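PDB 1YZY: hypothetical protein HI1011 from Haemophilus influenzae, which catalyses the ATP-dependent phosphorylation of 3-oxo-tetronate to 3-oxo-tetronate 4-phosphate, as a member of the four-carbon acid sugar kinase family. Local coordinates for residues T10-I15 / T26-G31; L37-D42 / G369-K374. All coordinates share one frame; numbering follows the deposited sequence.

Contact 1 (T10-I15 / T26-G31)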
# COMPACT_ATOMS: atom_id res chain seq x y z
N THR A 10 -2.78 1.34 3.28
CA THR A 10 -2.50 -0.09 3.19
C THR A 10 -2.90 -0.65 1.81
O THR A 10 -2.18 -1.47 1.22
CB THR A 10 -3.26 -0.85 4.29
OG1 THR A 10 -3.18 -0.14 5.53
CG2 THR A 10 -2.66 -2.23 4.48
N GLY A 11 -4.08 -0.24 1.34
CA GLY A 11 -4.55 -0.68 0.04
C GLY A 11 -3.69 -0.15 -1.08
O GLY A 11 -3.44 -0.85 -2.06
N ALA A 12 -3.27 1.11 -0.98
CA ALA A 12 -2.42 1.71 -2.01
C ALA A 12 -1.09 0.96 -2.10
O ALA A 12 -0.61 0.68 -3.19
CB ALA A 12 -2.18 3.19 -1.74
N SER A 13 -0.51 0.64 -0.95
CA SER A 13 0.75 -0.09 -0.90
C SER A 13 0.54 -1.49 -1.47
O SER A 13 1.37 -2.00 -2.22
CB SER A 13 1.23 -0.22 0.55
OG SER A 13 1.68 1.01 1.07
N ASP A 14 -0.56 -2.11 -1.07
CA ASP A 14 -0.91 -3.46 -1.51
C ASP A 14 -1.01 -3.60 -3.02
O ASP A 14 -0.32 -4.44 -3.62
CB ASP A 14 -2.21 -3.90 -0.87
CG ASP A 14 -2.45 -5.39 -1.00
OD1 ASP A 14 -1.76 -6.17 -0.32
OD2 ASP A 14 -3.35 -5.78 -1.78
N ILE A 15 -1.87 -2.79 -3.65
CA ILE A 15 -2.04 -2.87 -5.09
C ILE A 15 -0.77 -2.49 -5.82
O ILE A 15 -0.46 -3.08 -6.86
CB ILE A 15 -3.26 -2.03 -5.60
CG1 ILE A 15 -3.62 -2.43 -7.03
CG2 ILE A 15 -2.96 -0.53 -5.55
CD1 ILE A 15 -4.89 -1.77 -7.56
N THR A 26 6.11 1.04 -11.15
CA THR A 26 5.14 1.80 -10.36
C THR A 26 5.68 2.89 -9.42
O THR A 26 6.75 2.76 -8.83
CB THR A 26 4.30 0.81 -9.50
OG1 THR A 26 3.72 -0.20 -10.35
CG2 THR A 26 3.18 1.52 -8.74
N VAL A 27 4.92 3.97 -9.30
CA VAL A 27 5.25 5.08 -8.41
C VAL A 27 4.03 5.31 -7.53
O VAL A 27 2.92 5.52 -8.03
CB VAL A 27 5.57 6.38 -9.17
CG1 VAL A 27 5.59 7.56 -8.21
CG2 VAL A 27 6.91 6.27 -9.85
N GLN A 28 4.22 5.23 -6.22
CA GLN A 28 3.13 5.45 -5.28
C GLN A 28 3.27 6.80 -4.58
O GLN A 28 4.15 6.99 -3.74
CB GLN A 28 3.09 4.34 -4.23
CG GLN A 28 1.97 4.51 -3.20
CD GLN A 28 2.04 3.52 -2.06
OE1 GLN A 28 2.70 2.48 -2.18
NE2 GLN A 28 1.37 3.83 -0.96
N MET A 29 2.39 7.74 -4.92
CA MET A 29 2.38 9.06 -4.31
C MET A 29 1.45 9.05 -3.11
O MET A 29 0.36 8.49 -3.17
CB MET A 29 1.92 10.10 -5.33
CG MET A 29 2.82 10.20 -6.55
SD MET A 29 4.56 10.50 -6.13
CE MET A 29 4.80 12.16 -6.77
N ASN A 30 1.91 9.61 -1.99
CA ASN A 30 1.08 9.66 -0.79
C ASN A 30 0.40 11.03 -0.77
O ASN A 30 1.03 12.03 -0.42
CB ASN A 30 1.93 9.45 0.46
CG ASN A 30 2.71 8.14 0.43
OD1 ASN A 30 2.18 7.10 0.05
ND2 ASN A 30 3.97 8.19 0.83
N GLY A 31 -0.86 11.07 -1.17
CA GLY A 31 -1.61 12.32 -1.23
C GLY A 31 -1.46 12.89 -2.63
O GLY A 31 -0.57 12.47 -3.36
O HOH W 1 4.39 2.01 0.16
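Ala12 is where segment 10-15, on helix 9-20, first meets strand 26-30. Its methyl group points at the strand, and CB stands 3.7 Å from NE2 of Gln28, a van der Waals contact with the nitrogen side of the amide. The backbones are closest at this same pair, with 7.4 Å from CA of Ala12 to CA of Gln28, a spacing that the glutamine side chain bridges. One residue further on, Ser13 meets the oxygen side: its CA lies 3.5 Å from OE1 of Gln28. The amide end therefore spans two consecutive helical residues, NE2 near the alanine methyl and OE1 beside the serine backbone. The long reach comes from an extended chain, in which CG of Gln28 is anti to the backbone N (chi1 180°) and chi2 is also close to trans at -172°.

The serine hydroxyl adds a polar link through solvent. A water lies 3.0 Å from OG of Ser13 and donates a hydrogen bond to OE1 of Gln28 at 2.9 Å, tying helix to strand. With chi1 of -71°, OG of Ser13 sits beside its own backbone N, and it also makes a weak hydrogen bond to the carbonyl of Phe9, one turn back. This part of the helix keeps its regular backbone bonding, for example Asp14 N to Thr10 O at 2.9 Å.

The contact belongs to the sugar-binding N-terminal domain, and the Ser13 side chain is about 11 Å from that of Gly355, a predicted ATP-binding residue. Helix 9-20 rests on the sheet, with Ala12 also touching Val45 and Ser47 of strand 43-47. Strand 26-30 lies between that parallel neighbour and antiparallel strand 369-375, whose Ile372 packs on Gln28.

Contact 2 (L37-D42 / G369-K374); sequences LNSKVD and GFHIGK
The junction between the sugar-binding N-terminal domain and the nucleotide-binding C-terminal domain is the setting here: a loop that leads into strand 43-47 meets strand 369-375, and the imidazole of His371 makes the crossing. Two loop residues receive it. Ser39 places its hydroxyl at the edge of the ring and in the ring plane, with OG 3.3 Å from CE1 of His371. The neighbouring ring nitrogen is more distant, NE2 of His371 being 3.7 Å from OG of Ser39, so the oxygen faces the CE1 corner more directly than the nitrogen. Val41 comes up obliquely to the same corner through one methyl, CG1 lying 4.1 Å from CE1 of His371.

The backbone of the loop explains why these two residues act together. Ser39, Lys40 and Val41 all have extended backbone angles, so successive side chains alternate: those of Ser39 and Val41 set out toward the strand, and that of Lys40 sets out away from it. The backbones themselves stay well apart, with 8.8 Å between CA of Val41 and CA of His371.

Within the sheet, His371 faces Val27 as a non-hydrogen-bonded pair of the antiparallel strands 26-30 and 369-375, between two backbone-bonded pairs. The histidine side chain leans out from its strand: CG is anti to the carbonyl carbon (chi1 -79°) and chi2 of -98° turns the ring broadly crosswise, bringing CE1 to the loop. The histidine side chain also touches Phe241, Lys384 and Val27. Beyond the touching residues, segment 37-42 is held at both of its ends, Leu37 N bonding to OD1 of Asn72 and Asp42 OD2 to the backbone N of Ser25.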
# COMPACT_ATOMS: atom_id res chain seq x y z
N LEU A 37 5.41 14.77 -12.11
CA LEU A 37 6.27 13.60 -11.98
C LEU A 37 7.22 13.60 -13.17
O LEU A 37 6.81 13.32 -14.30
CB LEU A 37 5.45 12.31 -11.97
CG LEU A 37 6.24 11.05 -11.66
CD1 LEU A 37 6.87 11.17 -10.29
CD2 LEU A 37 5.34 9.84 -11.71
N ASN A 38 8.48 13.93 -12.91
CA ASN A 38 9.50 14.00 -13.95
C ASN A 38 9.96 12.60 -14.39
O ASN A 38 10.88 12.46 -15.20
CB ASN A 38 10.70 14.81 -13.44
CG ASN A 38 11.55 15.40 -14.57
OD1 ASN A 38 11.02 15.92 -15.56
ND2 ASN A 38 12.88 15.35 -14.40
N SER A 39 9.29 11.57 -13.89
CA SER A 39 9.64 10.20 -14.23
C SER A 39 8.58 9.50 -15.09
O SER A 39 7.38 9.75 -14.95
CB SER A 39 9.88 9.40 -12.95
OG SER A 39 10.81 8.37 -13.18
N LYS A 40 9.04 8.64 -16.00
CA LYS A 40 8.15 7.89 -16.89
C LYS A 40 7.97 6.47 -16.37
O LYS A 40 8.90 5.66 -16.44
CB LYS A 40 8.75 7.84 -18.30
CG LYS A 40 9.30 9.16 -18.82
CD LYS A 40 8.20 10.17 -19.14
CE LYS A 40 7.44 9.80 -20.41
NZ LYS A 40 6.46 10.86 -20.79
N VAL A 41 6.79 6.17 -15.82
CA VAL A 41 6.48 4.84 -15.30
C VAL A 41 5.22 4.27 -15.94
O VAL A 41 4.51 4.97 -16.65
CB VAL A 41 6.31 4.82 -13.76
CG1 VAL A 41 7.64 5.14 -13.08
CG2 VAL A 41 5.23 5.80 -13.33
N ASP A 42 4.95 2.99 -15.68
CA ASP A 42 3.79 2.29 -16.23
C ASP A 42 2.53 2.54 -15.42
O ASP A 42 1.42 2.51 -15.96
CB ASP A 42 4.04 0.78 -16.28
CG ASP A 42 5.22 0.41 -17.14
OD1 ASP A 42 5.42 1.03 -18.20
OD2 ASP A 42 5.94 -0.54 -16.75
N GLY A 369 6.61 10.62 -2.30
CA GLY A 369 6.25 9.47 -3.09
C GLY A 369 7.47 8.61 -3.31
O GLY A 369 8.59 9.03 -3.01
N PHE A 370 7.27 7.41 -3.84
CA PHE A 370 8.37 6.49 -4.06
C PHE A 370 8.17 5.62 -5.28
O PHE A 370 7.05 5.45 -5.76
CB PHE A 370 8.51 5.56 -2.86
CG PHE A 370 8.62 6.27 -1.54
CD1 PHE A 370 9.87 6.65 -1.05
CD2 PHE A 370 7.48 6.56 -0.79
CE1 PHE A 370 9.98 7.33 0.17
CE2 PHE A 370 7.58 7.23 0.42
CZ PHE A 370 8.83 7.62 0.91
N HIS A 371 9.28 5.14 -5.82
CA HIS A 371 9.26 4.20 -6.93
C HIS A 371 9.23 2.81 -6.28
O HIS A 371 10.14 2.53 -5.48
CB HIS A 371 10.59 4.24 -7.69
CG HIS A 371 10.71 5.39 -8.62
ND1 HIS A 371 10.45 5.29 -9.97
CD2 HIS A 371 11.04 6.69 -8.40
CE1 HIS A 371 10.61 6.47 -10.54
NE2 HIS A 371 10.97 7.34 -9.61
N ILE A 372 8.26 1.96 -6.59
CA ILE A 372 8.26 0.66 -5.91
C ILE A 372 9.20 -0.36 -6.58
O ILE A 372 9.16 -0.55 -7.81
CB ILE A 372 6.82 0.12 -5.91
CG1 ILE A 372 5.84 1.25 -5.57
CG2 ILE A 372 6.68 -1.02 -4.90
CD1 ILE A 372 5.75 1.58 -4.10
N GLY A 373 10.05 -0.98 -5.76
CA GLY A 373 11.01 -1.94 -6.25
C GLY A 373 10.86 -3.36 -5.75
O GLY A 373 9.82 -3.74 -5.22
N LYS A 374 11.94 -4.13 -5.88
CA LYS A 374 11.96 -5.54 -5.50
C LYS A 374 11.49 -5.84 -4.08
O LYS A 374 11.87 -5.17 -3.13
CB LYS A 374 13.34 -6.13 -5.74
CG LYS A 374 13.34 -7.61 -6.04
CD LYS A 374 14.58 -7.95 -6.84
CE LYS A 374 14.73 -9.44 -7.02
NZ LYS A 374 16.05 -9.72 -7.66

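From the N terminus, contact 1 closes first: the chain leaves helix 9-20 and returns as strand 26-30, whose Gln28 reaches back to the helix. Contact 2 opens afterwards, in the loop following that strand, and closes on strand 369-375 after 326 intervening residues, so the two lie in series and neither nests nor crosses. They meet because strands 26-30 and 369-375 are antiparallel neighbours. Probable hydrogen bonds join Thr26 O to Ile372 N (2.8 Å) and Gln28 N to Phe370 O (2.9 Å), while Val27 CG2 packs on Val41 CG1. Contact 1 ties helix to strand within the sugar-binding domain, and contact 2 ties a loop of that domain to a strand of the nucleotide-binding domain.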